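Local coordinates for protein glutathione S-transferase domain (Xanthobacter autotrophicus, PDB 4HZ2) that binds glutathione and probably acts as a glutathione S-transferase, at residues 110-115 with 170-175; 159-164 with 201-206. One frame throughout, in Å; residues are numbered along the deposited sequence.

How the contacts relate
Both contacts belong to the all-helical C-terminal half of the glutathione S-transferase fold, and their centres lie about 14 Å apart. Contact 1 sets helix 107-137 against the loop that follows helix 144-165; four of its five touching residues are buried, and its chemistry is mainly aromatic and aliphatic with one weak hydrogen bond. Contact 2 pairs two helices, 144-165 and 201-211, and is only partly buried, a carboxylate on backbone amides standing beside a small apolar patch. They meet at His164, whose NE2 probably bonds to Trp170 O at 2.9 Å and whose ring meets Trp115 edge-to-face. Both also touch the second subunit.

Contact 1 of 2, residues 110-115 with 170-175; sequences TRVHEW and WLVGEG
The backbone of helix 107-137 comes nearest to the irregular loop 170-175 at Arg111 and Val172, whose CA atoms are 6.2 Å apart, and one helical turn later Trp115 faces Leu171. Leu171 lies over one face of the Trp115 indole: its CB makes a CH-pi contact with the five-membered ring, 3.9 Å from the centroid and 22° off the normal, while CD2 sits 3.8 Å above the ring plane. Trp115 NE1 gives Leu171 O a weak, bent hydrogen bond (3.0 Å, 131° at the hydrogen), so that backbone and side chain of one leucine hold the ring. Val172 comes to the ring edge, its CG2 3.6 Å from Trp115 CD1. With CG1 anti to the backbone N (chi1 178°), Val172 spreads both methyls toward the helix: CG1 lies 3.8 Å from Arg111 CB, and CG2 meets Val112 CG2 at 3.9 Å. The guanidinium of Arg111 turns away from the loop, where NH1 forms a salt bridge with Glu114 OE1 and a hydrogen bond to Ala84 O of the second subunit. Glu114 OE1 also salt-bridges Arg86 NE of that subunit, whose cation lies on Trp115 (cation-pi). The loop, turning type II' at Val172-Gly175, leads into helix 178-187; Leu171 N hydrogen-bonds to Asp180 OD1, and Thr177 to Asp180 is consistent with the Ser/Thr-X-X-Asp N-capping box of glutathione S-transferases.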
ATOM      1  N   THR B 110       8.703  -6.093  10.439  1.00 14.22           N
ATOM      2  CA  THR B 110       8.585  -6.434   9.025  1.00 12.54           C
ATOM      3  C   THR B 110       7.282  -7.182   8.728  1.00 13.64           C
ATOM      4  O   THR B 110       6.612  -6.911   7.706  1.00 14.48           O
ATOM      5  CB  THR B 110       9.798  -7.211   8.550  1.00 15.70           C
ATOM      6  OG1 THR B 110      10.892  -6.301   8.492  1.00 15.58           O
ATOM      7  CG2 THR B 110       9.577  -7.800   7.158  1.00 16.31           C
ATOM      8  N   ARG B 111       6.909  -8.107   9.615  1.00 14.42           N
ATOM      9  CA  ARG B 111       5.617  -8.795   9.445  1.00 15.01           C
ATOM     10  C   ARG B 111       4.459  -7.808   9.473  1.00 13.30           C
ATOM     11  O   ARG B 111       3.501  -7.937   8.690  1.00 13.95           O
ATOM     12  CB  ARG B 111       5.399  -9.899  10.475  1.00 15.21           C
ATOM     13  CG  ARG B 111       6.405 -11.028  10.340  1.00 18.47           C
ATOM     14  CD  ARG B 111       6.309 -11.676   8.972  1.00 23.49           C
ATOM     15  NE  ARG B 111       7.120 -12.890   8.916  1.00 20.88           N
ATOM     16  CZ  ARG B 111       7.715 -13.330   7.813  1.00 22.74           C
ATOM     17  NH1 ARG B 111       7.561 -12.646   6.686  1.00 19.77           N
ATOM     18  NH2 ARG B 111       8.444 -14.451   7.850  1.00 24.13           N
ATOM     19  N   VAL B 112       4.549  -6.805  10.366  1.00 12.72           N
ATOM     20  CA  VAL B 112       3.538  -5.756  10.380  1.00 14.57           C
ATOM     21  C   VAL B 112       3.502  -5.027   9.014  1.00 14.16           C
ATOM     22  O   VAL B 112       2.435  -4.828   8.426  1.00 12.79           O
ATOM     23  CB  VAL B 112       3.759  -4.716  11.510  1.00 12.79           C
ATOM     24  CG1 VAL B 112       2.854  -3.501  11.273  1.00 15.50           C
ATOM     25  CG2 VAL B 112       3.480  -5.322  12.872  1.00 13.98           C
ATOM     26  N   HIS B 113       4.663  -4.581   8.519  1.00 13.48           N
ATOM     27  CA  HIS B 113       4.714  -3.905   7.213  1.00 14.06           C
ATOM     28  C   HIS B 113       4.061  -4.729   6.133  1.00 14.34           C
ATOM     29  O   HIS B 113       3.332  -4.182   5.304  1.00 13.94           O
ATOM     30  CB  HIS B 113       6.155  -3.581   6.795  1.00 13.34           C
ATOM     31  CG  HIS B 113       6.828  -2.601   7.697  1.00 12.56           C
ATOM     32  ND1 HIS B 113       8.186  -2.609   7.917  1.00 14.24           N
ATOM     33  CD2 HIS B 113       6.340  -1.523   8.384  1.00 13.95           C
ATOM     34  CE1 HIS B 113       8.507  -1.606   8.728  1.00 16.06           C
ATOM     35  NE2 HIS B 113       7.406  -0.946   9.039  1.00 17.31           N
ATOM     36  N   GLU B 114       4.362  -6.032   6.111  1.00 12.80           N
ATOM     37  CA  GLU B 114       3.791  -6.919   5.077  1.00 12.32           C
ATOM     38  C   GLU B 114       2.270  -6.876   5.077  1.00 11.83           C
ATOM     39  O   GLU B 114       1.643  -6.736   4.022  1.00 14.24           O
ATOM     40  CB  GLU B 114       4.290  -8.355   5.249  1.00 14.40           C
ATOM     41  CG  GLU B 114       5.774  -8.491   5.013  1.00 15.35           C
ATOM     42  CD  GLU B 114       6.256  -9.898   5.291  1.00 17.97           C
ATOM     43  OE1 GLU B 114       5.476 -10.657   5.927  1.00 18.41           O
ATOM     44  OE2 GLU B 114       7.404 -10.236   4.907  1.00 18.89           O
ATOM     45  N   TRP B 115       1.667  -6.986   6.257  1.00 13.53           N
ATOM     46  CA  TRP B 115       0.210  -6.916   6.329  1.00 12.44           C
ATOM     47  C   TRP B 115      -0.315  -5.534   5.908  1.00 14.14           C
ATOM     48  O   TRP B 115      -1.399  -5.442   5.311  1.00 14.82           O
ATOM     49  CB  TRP B 115      -0.309  -7.277   7.731  1.00 15.28           C
ATOM     50  CG  TRP B 115      -0.171  -8.697   8.055  1.00 13.56           C
ATOM     51  CD1 TRP B 115       0.567  -9.252   9.082  1.00 13.03           C
ATOM     52  CD2 TRP B 115      -0.880  -9.789   7.435  1.00 14.39           C
ATOM     53  NE1 TRP B 115       0.408 -10.637   9.082  1.00 14.47           N
ATOM     54  CE2 TRP B 115      -0.512 -10.970   8.119  1.00 14.24           C
ATOM     55  CE3 TRP B 115      -1.801  -9.875   6.380  1.00 16.48           C
ATOM     56  CZ2 TRP B 115      -0.975 -12.232   7.732  1.00 16.30           C
ATOM     57  CZ3 TRP B 115      -2.296 -11.151   6.009  1.00 21.98           C
ATOM     58  CH2 TRP B 115      -1.877 -12.305   6.702  1.00 23.12           C
ATOM     59  N   TRP B 170      -3.488 -13.663  16.337  1.00 16.13           N
ATOM     60  CA  TRP B 170      -3.138 -12.295  15.921  1.00 16.25           C
ATOM     61  C   TRP B 170      -2.356 -12.316  14.621  1.00 18.32           C
ATOM     62  O   TRP B 170      -1.707 -13.313  14.296  1.00 17.09           O
ATOM     63  CB  TRP B 170      -2.296 -11.619  17.015  1.00 16.12           C
ATOM     64  CG  TRP B 170      -2.971 -11.635  18.337  1.00 17.34           C
ATOM     65  CD1 TRP B 170      -2.609 -12.371  19.445  1.00 26.07           C
ATOM     66  CD2 TRP B 170      -4.128 -10.863  18.729  1.00 19.19           C
ATOM     67  NE1 TRP B 170      -3.475 -12.108  20.494  1.00 23.95           N
ATOM     68  CE2 TRP B 170      -4.410 -11.183  20.083  1.00 20.31           C
ATOM     69  CE3 TRP B 170      -4.962  -9.954  18.064  1.00 20.46           C
ATOM     70  CZ2 TRP B 170      -5.493 -10.628  20.773  1.00 28.24           C
ATOM     71  CZ3 TRP B 170      -6.035  -9.384  18.761  1.00 22.74           C
ATOM     72  CH2 TRP B 170      -6.296  -9.734  20.092  1.00 27.25           C
ATOM     73  N   LEU B 171      -2.372 -11.210  13.878  1.00 15.48           N
ATOM     74  CA  LEU B 171      -1.656 -11.175  12.596  1.00 13.89           C
ATOM     75  C   LEU B 171      -0.114 -11.277  12.727  1.00 14.38           C
ATOM     76  O   LEU B 171       0.549 -11.826  11.843  1.00 16.24           O
ATOM     77  CB  LEU B 171      -2.039  -9.945  11.768  1.00 16.30           C
ATOM     78  CG  LEU B 171      -3.473 -10.015  11.206  1.00 15.34           C
ATOM     79  CD1 LEU B 171      -3.792  -8.689  10.492  1.00 17.71           C
ATOM     80  CD2 LEU B 171      -3.667 -11.216  10.269  1.00 19.01           C
ATOM     81  N   VAL B 172       0.443 -10.768  13.823  1.00 15.34           N
ATOM     82  CA  VAL B 172       1.902 -10.754  14.029  1.00 16.73           C
ATOM     83  C   VAL B 172       2.260 -11.111  15.465  1.00 15.94           C
ATOM     84  O   VAL B 172       1.661 -10.570  16.399  1.00 18.14           O
ATOM     85  CB  VAL B 172       2.501  -9.355  13.752  1.00 15.18           C
ATOM     86  CG1 VAL B 172       4.005  -9.366  14.017  1.00 17.71           C
ATOM     87  CG2 VAL B 172       2.180  -8.928  12.327  1.00 13.69           C
ATOM     88  N   GLY B 173       3.247 -11.993  15.633  1.00 17.59           N
ATOM     89  CA  GLY B 173       3.716 -12.333  16.954  1.00 18.68           C
ATOM     90  C   GLY B 173       2.618 -12.874  17.843  1.00 17.07           C
ATOM     91  O   GLY B 173       1.756 -13.624  17.372  1.00 20.16           O
ATOM     92  N   GLU B 174       2.667 -12.501  19.130  1.00 16.81           N
ATOM     93  CA  GLU B 174       1.808 -13.058  20.168  1.00 23.36           C
ATOM     94  C   GLU B 174       0.803 -12.054  20.770  1.00 24.16           C
ATOM     95  O   GLU B 174       0.215 -12.298  21.826  1.00 28.24           O
ATOM     96  CB  GLU B 174       2.685 -13.712  21.249  1.00 25.08           C
ATOM     97  CG  GLU B 174       3.494 -14.857  20.632  1.00 29.94           C
ATOM     98  CD  GLU B 174       4.288 -15.649  21.626  1.00 66.47           C
ATOM     99  OE1 GLU B 174       4.200 -15.332  22.830  1.00 48.99           O
ATOM    100  OE2 GLU B 174       4.995 -16.586  21.186  1.00 39.41           O
ATOM    101  N   GLY B 175       0.605 -10.928  20.085  1.00 23.18           N
ATOM    102  CA  GLY B 175      -0.343  -9.927  20.550  1.00 18.85           C
ATOM    103  C   GLY B 175      -0.800  -8.997  19.430  1.00 17.33           C
ATOM    104  O   GLY B 175      -0.257  -9.037  18.326  1.00 19.67           O
TER

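Contact 2 of 2, residues 159-164 with 201-206; sequences DVMEQH and PAVLAW
Glu162 reaches across from helix 144-165 to the first turn of helix 201-211, where its carboxylate accepts two backbone N-H groups. OE2 takes Ala202 N at 3.0 Å and OE1 takes Val203 N at 3.0 Å; both bonds are nearly straight and arrive on the syn side, tilted out of the carboxylate plane, Val203 N more than Ala202 N. The chain leaves with CG anti to the backbone N (chi1 176°) and then bends at chi2 (81°), which carries the carboxylate over to these amides. Because they belong to the helix's first turn, its dipole probably adds to the attraction for the negative charge. Pro201 is exposed to solvent, its CD 3.3 Å from Glu162 OE2, and here the contact thins out.

The side formed by Met161, Val203 and Trp206 is, by contrast, buried, apolar and closely packed. Val203 CG2 fits against Met161 CB at 3.8 Å. From Met161 the chain continues toward Trp206, turning at chi3 so that CE stands 3.6 Å from Trp206 CZ3 and approaches the ring obliquely. Leu183 of helix 178-187 touches both Met161 and Trp206 and so adds a third helix to the patch, and Trp206 NE1 hydrogen-bonds to Asp180 OD1. Over these six-residue segments the axes pass within 8.1 Å at 77°, a steep crossing that confines the touching residues to a short patch. It is a helix-helix junction of the glutathione S-transferase C-terminal bundle, with a glutamate side chain bound at a helix N-terminus.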
ATOM      1  N   ASP B 159      -9.416 -15.186   2.248  1.00 16.53           N
ATOM      2  CA  ASP B 159      -8.826 -16.533   2.312  1.00 18.52           C
ATOM      3  C   ASP B 159      -7.396 -16.480   2.894  1.00 17.06           C
ATOM      4  O   ASP B 159      -6.987 -17.362   3.661  1.00 17.14           O
ATOM      5  CB  ASP B 159      -8.750 -17.182   0.921  1.00 19.75           C
ATOM      6  CG  ASP B 159     -10.091 -17.604   0.378  1.00 25.06           C
ATOM      7  OD1 ASP B 159     -11.039 -17.824   1.176  1.00 20.79           O
ATOM      8  OD2 ASP B 159     -10.160 -17.785  -0.872  1.00 23.54           O
ATOM      9  N   VAL B 160      -6.643 -15.434   2.536  1.00 16.61           N
ATOM     10  CA  VAL B 160      -5.270 -15.267   3.025  1.00 16.17           C
ATOM     11  C   VAL B 160      -5.336 -15.039   4.552  1.00 15.64           C
ATOM     12  O   VAL B 160      -4.603 -15.634   5.337  1.00 17.08           O
ATOM     13  CB  VAL B 160      -4.546 -14.076   2.337  1.00 15.65           C
ATOM     14  CG1 VAL B 160      -3.263 -13.709   3.079  1.00 16.62           C
ATOM     15  CG2 VAL B 160      -4.226 -14.386   0.879  1.00 17.69           C
ATOM     16  N   MET B 161      -6.243 -14.169   4.969  1.00 14.55           N
ATOM     17  CA  MET B 161      -6.379 -13.867   6.399  1.00 16.87           C
ATOM     18  C   MET B 161      -6.806 -15.122   7.152  1.00 17.82           C
ATOM     19  O   MET B 161      -6.299 -15.412   8.217  1.00 16.09           O
ATOM     20  CB  MET B 161      -7.397 -12.746   6.583  1.00 15.85           C
ATOM     21  CG  MET B 161      -6.880 -11.435   6.019  1.00 16.92           C
ATOM     22  SD  MET B 161      -8.135 -10.153   6.193  1.00 19.35           S
ATOM     23  CE  MET B 161      -8.240 -10.038   7.999  1.00 16.91           C
ATOM     24  N   GLU B 162      -7.745 -15.862   6.582  1.00 16.91           N
ATOM     25  CA  GLU B 162      -8.251 -17.099   7.211  1.00 15.92           C
ATOM     26  C   GLU B 162      -7.138 -18.119   7.416  1.00 17.64           C
ATOM     27  O   GLU B 162      -7.051 -18.760   8.478  1.00 17.98           O
ATOM     28  CB  GLU B 162      -9.401 -17.694   6.383  1.00 19.99           C
ATOM     29  CG  GLU B 162      -9.937 -19.039   6.904  1.00 21.90           C
ATOM     30  CD  GLU B 162     -10.901 -18.817   8.062  1.00 29.07           C
ATOM     31  OE1 GLU B 162     -11.233 -17.639   8.337  1.00 22.78           O
ATOM     32  OE2 GLU B 162     -11.345 -19.790   8.697  1.00 25.39           O
ATOM     33  N   GLN B 163      -6.290 -18.271   6.408  1.00 17.00           N
ATOM     34  CA  GLN B 163      -5.212 -19.258   6.442  1.00 20.22           C
ATOM     35  C   GLN B 163      -4.271 -18.929   7.616  1.00 16.51           C
ATOM     36  O   GLN B 163      -3.799 -19.807   8.338  1.00 24.16           O
ATOM     37  CB  GLN B 163      -4.448 -19.192   5.106  1.00 23.04           C
ATOM     38  CG  GLN B 163      -3.501 -20.331   4.801  1.00 45.02           C
ATOM     39  CD  GLN B 163      -2.170 -20.185   5.521  1.00108.03           C
ATOM     40  OE1 GLN B 163      -1.704 -19.075   5.808  1.00 41.43           O
ATOM     41  NE2 GLN B 163      -1.554 -21.308   5.821  1.00 44.94           N
ATOM     42  N   HIS B 164      -4.002 -17.638   7.818  1.00 16.19           N
ATOM     43  CA  HIS B 164      -3.097 -17.258   8.871  1.00 17.39           C
ATOM     44  C   HIS B 164      -3.792 -17.381  10.241  1.00 16.17           C
ATOM     45  O   HIS B 164      -3.230 -17.926  11.192  1.00 18.93           O
ATOM     46  CB  HIS B 164      -2.637 -15.802   8.682  1.00 15.58           C
ATOM     47  CG  HIS B 164      -1.811 -15.307   9.829  1.00 16.95           C
ATOM     48  ND1 HIS B 164      -0.426 -15.335   9.822  1.00 19.26           N
ATOM     49  CD2 HIS B 164      -2.176 -14.840  11.052  1.00 16.85           C
ATOM     50  CE1 HIS B 164       0.023 -14.893  10.988  1.00 19.43           C
ATOM     51  NE2 HIS B 164      -1.018 -14.609  11.757  1.00 17.33           N
ATOM     52  N   PRO B 201     -14.439 -18.520   9.355  1.00 20.84           N
ATOM     53  CA  PRO B 201     -14.660 -18.544  10.789  1.00 20.71           C
ATOM     54  C   PRO B 201     -13.469 -18.072  11.607  1.00 19.28           C
ATOM     55  O   PRO B 201     -13.673 -17.541  12.699  1.00 22.55           O
ATOM     56  CB  PRO B 201     -15.004 -20.027  11.085  1.00 25.65           C
ATOM     57  CG  PRO B 201     -14.588 -20.786   9.866  1.00 28.51           C
ATOM     58  CD  PRO B 201     -14.681 -19.825   8.712  1.00 21.08           C
ATOM     59  N   ALA B 202     -12.243 -18.315  11.135  1.00 19.38           N
ATOM     60  CA  ALA B 202     -11.052 -17.826  11.854  1.00 19.93           C
ATOM     61  C   ALA B 202     -10.988 -16.299  11.754  1.00 18.03           C
ATOM     62  O   ALA B 202     -10.603 -15.627  12.714  1.00 18.71           O
ATOM     63  CB  ALA B 202      -9.763 -18.460  11.341  1.00 19.00           C
ATOM     64  N   VAL B 203     -11.347 -15.745  10.601  1.00 19.63           N
ATOM     65  CA  VAL B 203     -11.447 -14.281  10.480  1.00 17.28           C
ATOM     66  C   VAL B 203     -12.541 -13.739  11.406  1.00 19.19           C
ATOM     67  O   VAL B 203     -12.338 -12.728  12.086  1.00 19.15           O
ATOM     68  CB  VAL B 203     -11.687 -13.820   9.025  1.00 17.30           C
ATOM     69  CG1 VAL B 203     -11.798 -12.305   8.970  1.00 18.95           C
ATOM     70  CG2 VAL B 203     -10.542 -14.320   8.137  1.00 19.74           C
ATOM     71  N   LEU B 204     -13.687 -14.414  11.465  1.00 21.00           N
ATOM     72  CA  LEU B 204     -14.795 -13.953  12.317  1.00 20.02           C
ATOM     73  C   LEU B 204     -14.341 -13.932  13.774  1.00 18.53           C
ATOM     74  O   LEU B 204     -14.603 -12.962  14.512  1.00 20.44           O
ATOM     75  CB  LEU B 204     -16.037 -14.827  12.150  1.00 20.99           C
ATOM     76  CG  LEU B 204     -17.273 -14.501  12.988  1.00 26.81           C
ATOM     77  CD1 LEU B 204     -17.693 -13.066  12.726  1.00 37.04           C
ATOM     78  CD2 LEU B 204     -18.418 -15.476  12.686  1.00 35.64           C
ATOM     79  N   ALA B 205     -13.621 -14.981  14.181  1.00 18.97           N
ATOM     80  CA  ALA B 205     -13.163 -15.107  15.564  1.00 19.16           C
ATOM     81  C   ALA B 205     -12.150 -14.007  15.877  1.00 20.43           C
ATOM     82  O   ALA B 205     -12.104 -13.463  17.008  1.00 20.87           O
ATOM     83  CB  ALA B 205     -12.592 -16.499  15.822  1.00 21.00           C
ATOM     84  N   TRP B 206     -11.349 -13.654  14.881  1.00 18.11           N
ATOM     85  CA  TRP B 206     -10.344 -12.607  15.052  1.00 18.22           C
ATOM     86  C   TRP B 206     -11.050 -11.249  15.140  1.00 18.67           C
ATOM     87  O   TRP B 206     -10.711 -10.422  16.011  1.00 17.51           O
ATOM     88  CB  TRP B 206      -9.339 -12.655  13.888  1.00 17.60           C
ATOM     89  CG  TRP B 206      -8.527 -11.445  13.702  1.00 16.28           C
ATOM     90  CD1 TRP B 206      -7.358 -11.134  14.339  1.00 14.88           C
ATOM     91  CD2 TRP B 206      -8.781 -10.403  12.758  1.00 16.80           C
ATOM     92  NE1 TRP B 206      -6.879  -9.906  13.865  1.00 14.56           N
ATOM     93  CE2 TRP B 206      -7.735  -9.445  12.890  1.00 16.07           C
ATOM     94  CE3 TRP B 206      -9.800 -10.170  11.825  1.00 18.53           C
ATOM     95  CZ2 TRP B 206      -7.683  -8.268  12.106  1.00 15.75           C
ATOM     96  CZ3 TRP B 206      -9.754  -8.998  11.037  1.00 18.38           C
ATOM     97  CH2 TRP B 206      -8.699  -8.061  11.183  1.00 16.75           C
TER